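Local coordinates for protein putative TRAP PERIPLASMIC SOLUTE BINDING PROTEIN (Haemophilus influenzae, PDB 4PBQ) that binds L-gulonate and probably delivers such sugar acids to a TRAP transporter as its periplasmic solute-binding component, at residues L29-S34 / I41-Y46; Y46-I51 / I61-N66. All blocks are in the same frame, centred on the assembly; numbering follows the deposited sequence.

Interaction 1: L29-S34 / I41-Y46; sequences LGHYNS and IALQEY. With 2UF (L-gulonate), chain D.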
loop_
_atom_site.group_PDB
_atom_site.type_symbol
_atom_site.label_atom_id
_atom_site.label_comp_id
_atom_site.label_asym_id
_atom_site.label_seq_id
_atom_site.Cartn_x
_atom_site.Cartn_y
_atom_site.Cartn_z
ATOM N N LEU A 29 16.474 -6.489 0.730
ATOM C CA LEU A 29 15.283 -5.636 0.560
ATOM C C LEU A 29 14.088 -6.504 0.212
ATOM O O LEU A 29 13.997 -7.092 -0.888
ATOM C CB LEU A 29 15.536 -4.594 -0.532
ATOM C CG LEU A 29 14.510 -3.462 -0.601
ATOM C CD1 LEU A 29 15.122 -2.340 -1.418
ATOM C CD2 LEU A 29 13.175 -3.895 -1.178
ATOM N N GLY A 30 13.146 -6.597 1.147
ATOM C CA GLY A 30 12.012 -7.480 0.952
ATOM C C GLY A 30 10.711 -6.737 0.710
ATOM O O GLY A 30 10.508 -5.673 1.254
ATOM N N HIS A 31 9.867 -7.294 -0.144
ATOM C CA HIS A 31 8.529 -6.743 -0.339
ATOM C C HIS A 31 7.555 -7.835 -0.761
ATOM O O HIS A 31 7.953 -8.976 -1.033
ATOM C CB HIS A 31 8.552 -5.566 -1.312
ATOM C CG HIS A 31 8.870 -5.933 -2.718
ATOM N ND1 HIS A 31 7.903 -6.211 -3.660
ATOM C CD2 HIS A 31 10.062 -6.031 -3.355
ATOM C CE1 HIS A 31 8.487 -6.461 -4.819
ATOM N NE2 HIS A 31 9.794 -6.363 -4.654
ATOM N N TYR A 32 6.265 -7.482 -0.792
ATOM C CA TYR A 32 5.206 -8.443 -1.072
ATOM C C TYR A 32 4.670 -8.502 -2.502
ATOM O O TYR A 32 3.912 -9.420 -2.849
ATOM C CB TYR A 32 4.026 -8.200 -0.122
ATOM C CG TYR A 32 3.185 -6.947 -0.274
ATOM C CD1 TYR A 32 2.248 -6.832 -1.294
ATOM C CD2 TYR A 32 3.258 -5.917 0.669
ATOM C CE1 TYR A 32 1.427 -5.724 -1.391
ATOM C CE2 TYR A 32 2.426 -4.795 0.571
ATOM C CZ TYR A 32 1.521 -4.713 -0.453
ATOM O OH TYR A 32 0.689 -3.606 -0.539
ATOM N N ASN A 33 5.028 -7.507 -3.306
ATOM C CA ASN A 33 4.625 -7.455 -4.701
ATOM C C ASN A 33 5.424 -8.404 -5.622
ATOM O O ASN A 33 6.454 -8.952 -5.229
ATOM C CB ASN A 33 4.645 -5.995 -5.199
ATOM C CG ASN A 33 3.353 -5.240 -4.849
ATOM O OD1 ASN A 33 2.256 -5.732 -5.091
ATOM N ND2 ASN A 33 3.490 -4.063 -4.307
ATOM N N SER A 34 4.896 -8.621 -6.832
ATOM C CA SER A 34 5.524 -9.428 -7.860
ATOM C C SER A 34 6.807 -8.793 -8.382
ATOM O O SER A 34 6.994 -7.588 -8.288
ATOM C CB SER A 34 4.534 -9.567 -9.024
ATOM O OG SER A 34 5.146 -9.980 -10.194
ATOM N N ILE A 41 10.419 -3.222 -10.547
ATOM C CA ILE A 41 11.131 -2.780 -11.743
ATOM C C ILE A 41 11.915 -1.515 -11.436
ATOM O O ILE A 41 13.089 -1.407 -11.783
ATOM C CB ILE A 41 10.140 -2.542 -12.906
ATOM C CG1 ILE A 41 9.557 -3.885 -13.383
ATOM C CG2 ILE A 41 10.820 -1.892 -14.077
ATOM C CD1 ILE A 41 8.358 -3.750 -14.297
ATOM N N ALA A 42 11.269 -0.562 -10.769
ATOM C CA ALA A 42 11.939 0.684 -10.388
ATOM C C ALA A 42 13.051 0.483 -9.345
ATOM O O ALA A 42 14.075 1.168 -9.394
ATOM C CB ALA A 42 10.907 1.723 -9.916
ATOM N N LEU A 43 12.861 -0.450 -8.414
ATOM C CA LEU A 43 13.915 -0.817 -7.475
ATOM C C LEU A 43 15.126 -1.339 -8.233
ATOM O O LEU A 43 16.266 -0.974 -7.935
ATOM C CB LEU A 43 13.437 -1.903 -6.518
ATOM C CG LEU A 43 12.626 -1.488 -5.308
ATOM C CD1 LEU A 43 12.223 -2.732 -4.557
ATOM C CD2 LEU A 43 13.378 -0.523 -4.392
ATOM N N GLN A 44 14.885 -2.210 -9.207
ATOM C CA GLN A 44 15.982 -2.783 -10.001
ATOM C C GLN A 44 16.756 -1.748 -10.796
ATOM O O GLN A 44 17.992 -1.760 -10.809
ATOM C CB GLN A 44 15.459 -3.817 -10.999
ATOM C CG GLN A 44 14.875 -5.084 -10.453
ATOM C CD GLN A 44 14.333 -5.991 -11.578
ATOM O OE1 GLN A 44 13.444 -5.600 -12.367
ATOM N NE2 GLN A 44 14.863 -7.204 -11.648
ATOM N N GLU A 45 16.038 -0.874 -11.480
ATOM C CA GLU A 45 16.667 -0.002 -12.466
ATOM C C GLU A 45 17.219 1.283 -11.859
ATOM O O GLU A 45 18.185 1.852 -12.388
ATOM C CB GLU A 45 15.673 0.337 -13.567
ATOM C CG GLU A 45 15.339 -0.834 -14.445
ATOM C CD GLU A 45 16.584 -1.549 -14.947
ATOM O OE1 GLU A 45 17.522 -0.848 -15.433
ATOM O OE2 GLU A 45 16.623 -2.804 -14.819
ATOM N N TYR A 46 16.587 1.754 -10.782
ATOM C CA TYR A 46 16.868 3.094 -10.257
ATOM C C TYR A 46 17.453 3.070 -8.845
ATOM O O TYR A 46 18.436 3.748 -8.577
ATOM C CB TYR A 46 15.615 3.996 -10.323
ATOM C CG TYR A 46 15.051 4.034 -11.715
ATOM C CD1 TYR A 46 15.779 4.581 -12.755
ATOM C CD2 TYR A 46 13.815 3.473 -12.001
ATOM C CE1 TYR A 46 15.288 4.573 -14.039
ATOM C CE2 TYR A 46 13.320 3.465 -13.284
ATOM C CZ TYR A 46 14.051 4.018 -14.290
ATOM O OH TYR A 46 13.556 4.014 -15.568
HETATM O O6A 2UF D . -2.130 -7.478 2.181
HETATM C C6 2UF D . -2.685 -6.497 1.667
HETATM O O6B 2UF D . -3.834 -6.480 1.201
HETATM C C5 2UF D . -1.847 -5.206 1.557
HETATM O O5 2UF D . -2.305 -4.469 0.445
HETATM C C4 2UF D . -1.979 -4.353 2.838
HETATM O O4 2UF D . -1.399 -5.053 3.951
HETATM C C3 2UF D . -1.291 -2.986 2.630
HETATM O O3 2UF D . 0.075 -3.115 2.104
HETATM C C2 2UF D . -1.236 -2.180 3.938
HETATM O O2 2UF D . -0.917 -0.862 3.536
HETATM C C1 2UF D . -2.622 -2.129 4.651
HETATM O O1 2UF D . -2.504 -1.226 5.762
#
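Y32 OH lies 2.8 Å from O3 of the bound L-gulonate, and Y32 OH is 3.3 Å from O5 of the same ligand. Y32 follows the first strand of a beta-alpha-beta unit: strand 25-30, helix 38-54, strand 59-64. E72, E104, N171, R167, N207 and the backbone of L91 also hold the ligand. On the helix side the contact is apolar and buried. L29 and L43 meet tip to tip, with both methyls of each used. L29 CD2 is 3.7 Å from L43 CD1, and L29 CD1 is 3.9 Å from L43 CD2. The L29 side chain leaves with CG opposite the backbone N (chi1 -167°), which carries its methyls to the helix. L63, I88 and Y261 also touch L43. H31 keeps its polar edge busy. H31 NE2 is hydrogen-bonded to H40 ND1 in the first part of the helix, and H31 ND1 takes a weak bond from N33 N at 3.2 Å. S34 O lies at the edge of the H31 ring, in its plane. The ring reaches the helix segment by a carbon: H31 CD2 stands 4.1 Å from L43 CD1.

Interaction 2: Y46-I51 / I61-N66; sequences YFKKTI and IRLYPN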
loop_
_atom_site.group_PDB
_atom_site.type_symbol
_atom_site.label_atom_id
_atom_site.label_comp_id
_atom_site.label_asym_id
_atom_site.label_seq_id
_atom_site.Cartn_x
_atom_site.Cartn_y
_atom_site.Cartn_z
ATOM N N TYR A 46 16.587 1.754 -10.782
ATOM C CA TYR A 46 16.868 3.094 -10.257
ATOM C C TYR A 46 17.453 3.070 -8.845
ATOM O O TYR A 46 18.436 3.748 -8.577
ATOM C CB TYR A 46 15.615 3.996 -10.323
ATOM C CG TYR A 46 15.051 4.034 -11.715
ATOM C CD1 TYR A 46 15.779 4.581 -12.755
ATOM C CD2 TYR A 46 13.815 3.473 -12.001
ATOM C CE1 TYR A 46 15.288 4.573 -14.039
ATOM C CE2 TYR A 46 13.320 3.465 -13.284
ATOM C CZ TYR A 46 14.051 4.018 -14.290
ATOM O OH TYR A 46 13.556 4.014 -15.568
ATOM N N PHE A 47 16.884 2.282 -7.945
ATOM C CA PHE A 47 17.361 2.281 -6.573
ATOM C C PHE A 47 18.637 1.452 -6.477
ATOM O O PHE A 47 19.694 1.965 -6.092
ATOM C CB PHE A 47 16.292 1.742 -5.609
ATOM C CG PHE A 47 16.628 1.949 -4.172
ATOM C CD1 PHE A 47 16.711 3.249 -3.644
ATOM C CD2 PHE A 47 16.864 0.873 -3.326
ATOM C CE1 PHE A 47 17.060 3.463 -2.311
ATOM C CE2 PHE A 47 17.182 1.079 -1.984
ATOM C CZ PHE A 47 17.279 2.372 -1.475
ATOM N N LYS A 48 18.538 0.185 -6.856
ATOM C CA LYS A 48 19.658 -0.753 -6.771
ATOM C C LYS A 48 20.815 -0.288 -7.638
ATOM O O LYS A 48 21.943 -0.168 -7.170
ATOM C CB LYS A 48 19.199 -2.134 -7.239
ATOM C CG LYS A 48 20.281 -3.177 -7.299
ATOM C CD LYS A 48 19.680 -4.516 -7.722
ATOM C CE LYS A 48 20.743 -5.569 -8.017
ATOM N NZ LYS A 48 21.420 -6.037 -6.789
ATOM N N LYS A 49 20.543 -0.015 -8.904
ATOM C CA LYS A 49 21.629 0.383 -9.790
ATOM C C LYS A 49 22.319 1.659 -9.344
ATOM O O LYS A 49 23.537 1.755 -9.395
ATOM C CB LYS A 49 21.145 0.526 -11.233
ATOM C CG LYS A 49 21.115 -0.767 -11.976
ATOM C CD LYS A 49 20.805 -0.569 -13.460
ATOM C CE LYS A 49 20.563 -1.918 -14.120
ATOM N NZ LYS A 49 20.247 -1.799 -15.559
ATOM N N THR A 50 21.560 2.677 -8.960
ATOM C CA THR A 50 22.182 3.929 -8.544
ATOM C C THR A 50 23.128 3.702 -7.378
ATOM O O THR A 50 24.275 4.149 -7.386
ATOM C CB THR A 50 21.130 4.992 -8.151
ATOM O OG1 THR A 50 20.344 5.323 -9.300
ATOM C CG2 THR A 50 21.800 6.252 -7.595
ATOM N N ILE A 51 22.640 3.019 -6.353
ATOM C CA ILE A 51 23.454 2.810 -5.168
ATOM C C ILE A 51 24.695 1.968 -5.486
ATOM O O ILE A 51 25.821 2.334 -5.113
ATOM C CB ILE A 51 22.628 2.164 -4.051
ATOM C CG1 ILE A 51 21.686 3.212 -3.448
ATOM C CG2 ILE A 51 23.521 1.612 -2.951
ATOM C CD1 ILE A 51 20.545 2.613 -2.589
ATOM N N ILE A 61 22.315 -4.081 -2.929
ATOM C CA ILE A 61 20.902 -4.071 -2.569
ATOM C C ILE A 61 20.274 -5.324 -3.176
ATOM O O ILE A 61 20.013 -5.365 -4.386
ATOM C CB ILE A 61 20.182 -2.824 -3.101
ATOM C CG1 ILE A 61 20.963 -1.534 -2.778
ATOM C CG2 ILE A 61 18.746 -2.786 -2.564
ATOM C CD1 ILE A 61 21.198 -1.239 -1.291
ATOM N N ARG A 62 20.107 -6.365 -2.359
ATOM C CA ARG A 62 19.602 -7.660 -2.857
ATOM C C ARG A 62 18.061 -7.668 -2.744
ATOM O O ARG A 62 17.536 -7.548 -1.662
ATOM C CB ARG A 62 20.188 -8.835 -2.069
ATOM C CG ARG A 62 21.709 -8.903 -2.144
ATOM C CD ARG A 62 22.215 -10.262 -1.696
ATOM N NE ARG A 62 21.956 -11.294 -2.700
ATOM C CZ ARG A 62 21.932 -12.600 -2.443
ATOM N NH1 ARG A 62 21.689 -13.469 -3.420
ATOM N NH2 ARG A 62 22.159 -13.041 -1.210
ATOM N N LEU A 63 17.367 -7.821 -3.863
ATOM C CA LEU A 63 15.907 -7.724 -3.893
ATOM C C LEU A 63 15.233 -9.079 -3.630
ATOM O O LEU A 63 15.646 -10.130 -4.155
ATOM C CB LEU A 63 15.421 -7.164 -5.234
ATOM C CG LEU A 63 16.069 -5.830 -5.617
ATOM C CD1 LEU A 63 15.460 -5.311 -6.903
ATOM C CD2 LEU A 63 15.915 -4.764 -4.504
ATOM N N TYR A 64 14.183 -9.037 -2.825
ATOM C CA TYR A 64 13.424 -10.226 -2.465
ATOM C C TYR A 64 11.928 -9.925 -2.594
ATOM O O TYR A 64 11.285 -9.510 -1.636
ATOM C CB TYR A 64 13.736 -10.640 -1.033
ATOM C CG TYR A 64 15.132 -11.214 -0.841
ATOM C CD1 TYR A 64 15.401 -12.570 -1.037
ATOM C CD2 TYR A 64 16.179 -10.393 -0.442
ATOM C CE1 TYR A 64 16.684 -13.093 -0.827
ATOM C CE2 TYR A 64 17.457 -10.904 -0.233
ATOM C CZ TYR A 64 17.703 -12.244 -0.426
ATOM O OH TYR A 64 18.977 -12.723 -0.206
ATOM N N PRO A 65 11.371 -10.143 -3.786
ATOM C CA PRO A 65 9.961 -9.838 -4.000
ATOM C C PRO A 65 9.072 -10.973 -3.452
ATOM O O PRO A 65 9.557 -11.960 -2.914
ATOM C CB PRO A 65 9.875 -9.774 -5.518
ATOM C CG PRO A 65 10.873 -10.867 -5.962
ATOM C CD PRO A 65 12.019 -10.699 -4.995
ATOM N N ASN A 66 7.771 -10.811 -3.605
ATOM C CA ASN A 66 6.812 -11.891 -3.440
ATOM C C ASN A 66 6.911 -12.643 -2.100
ATOM O O ASN A 66 6.774 -13.858 -2.061
ATOM C CB ASN A 66 6.945 -12.880 -4.590
ATOM C CG ASN A 66 5.692 -13.697 -4.792
ATOM O OD1 ASN A 66 4.588 -13.305 -4.366
ATOM N ND2 ASN A 66 5.847 -14.851 -5.435
HETATM O O HOH W 1 18.929 -8.110 -6.340
#
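I61 and K48 carry this contact, in which helix 38-54 packs on strand 59-64, the second strand of a beta-alpha-beta unit. The short helix and strand segments run nearly antiparallel, at 161°, with their axes 8.8 Å apart. I61 points at the helix and is buried. I61 CD1 is 4.0 Å from I51 CG2, the two side chains crossing at about a right angle. The other branch, I61 CG2, meets F47 CD2 at 4.2 Å. I51 CD1 in turn sits over one face of the F47 ring, toward the rim, so the three side chains form one apolar cluster. I27 and L29 back I61 from the neighbouring strand. K48 runs past this cluster. Its chain is extended as far as CE, then bends at chi4 (71°) and brings NZ over the strand backbone. K48 NZ gives a hydrogen bond of 2.9 Å to I61 O, from above the carbonyl plane, 44° out of it. K48 NZ also forms a salt bridge with E52, and E52 OE2 accepts I61 N as well. This carboxylate and the lysine therefore hold both backbone polar groups of I61. A water takes a weak bond from K48 NZ and a bond of 2.9 Å from L63 N.

In the fold
Strand 25-30 comes first and leads through the loop that carries Y32 into helix 38-54. Interaction 1 closes that first, short loop by laying the early helix back on the strand it has just left. The chain then passes through Y46, which both contacts share, and the helix runs on to a turn before strand 59-64. Interaction 2 closes this second loop. The two are in series; neither nests in the other nor crosses it. The centres of interactions 1 and 2 are about 6 Å apart. L29 O and Y64 N probably pair where the parallel strands lie side by side, so one helix is packed on two neighbouring strands. Of the two contacts, interaction 1 holds a residue of the L-gulonate pocket, Y32.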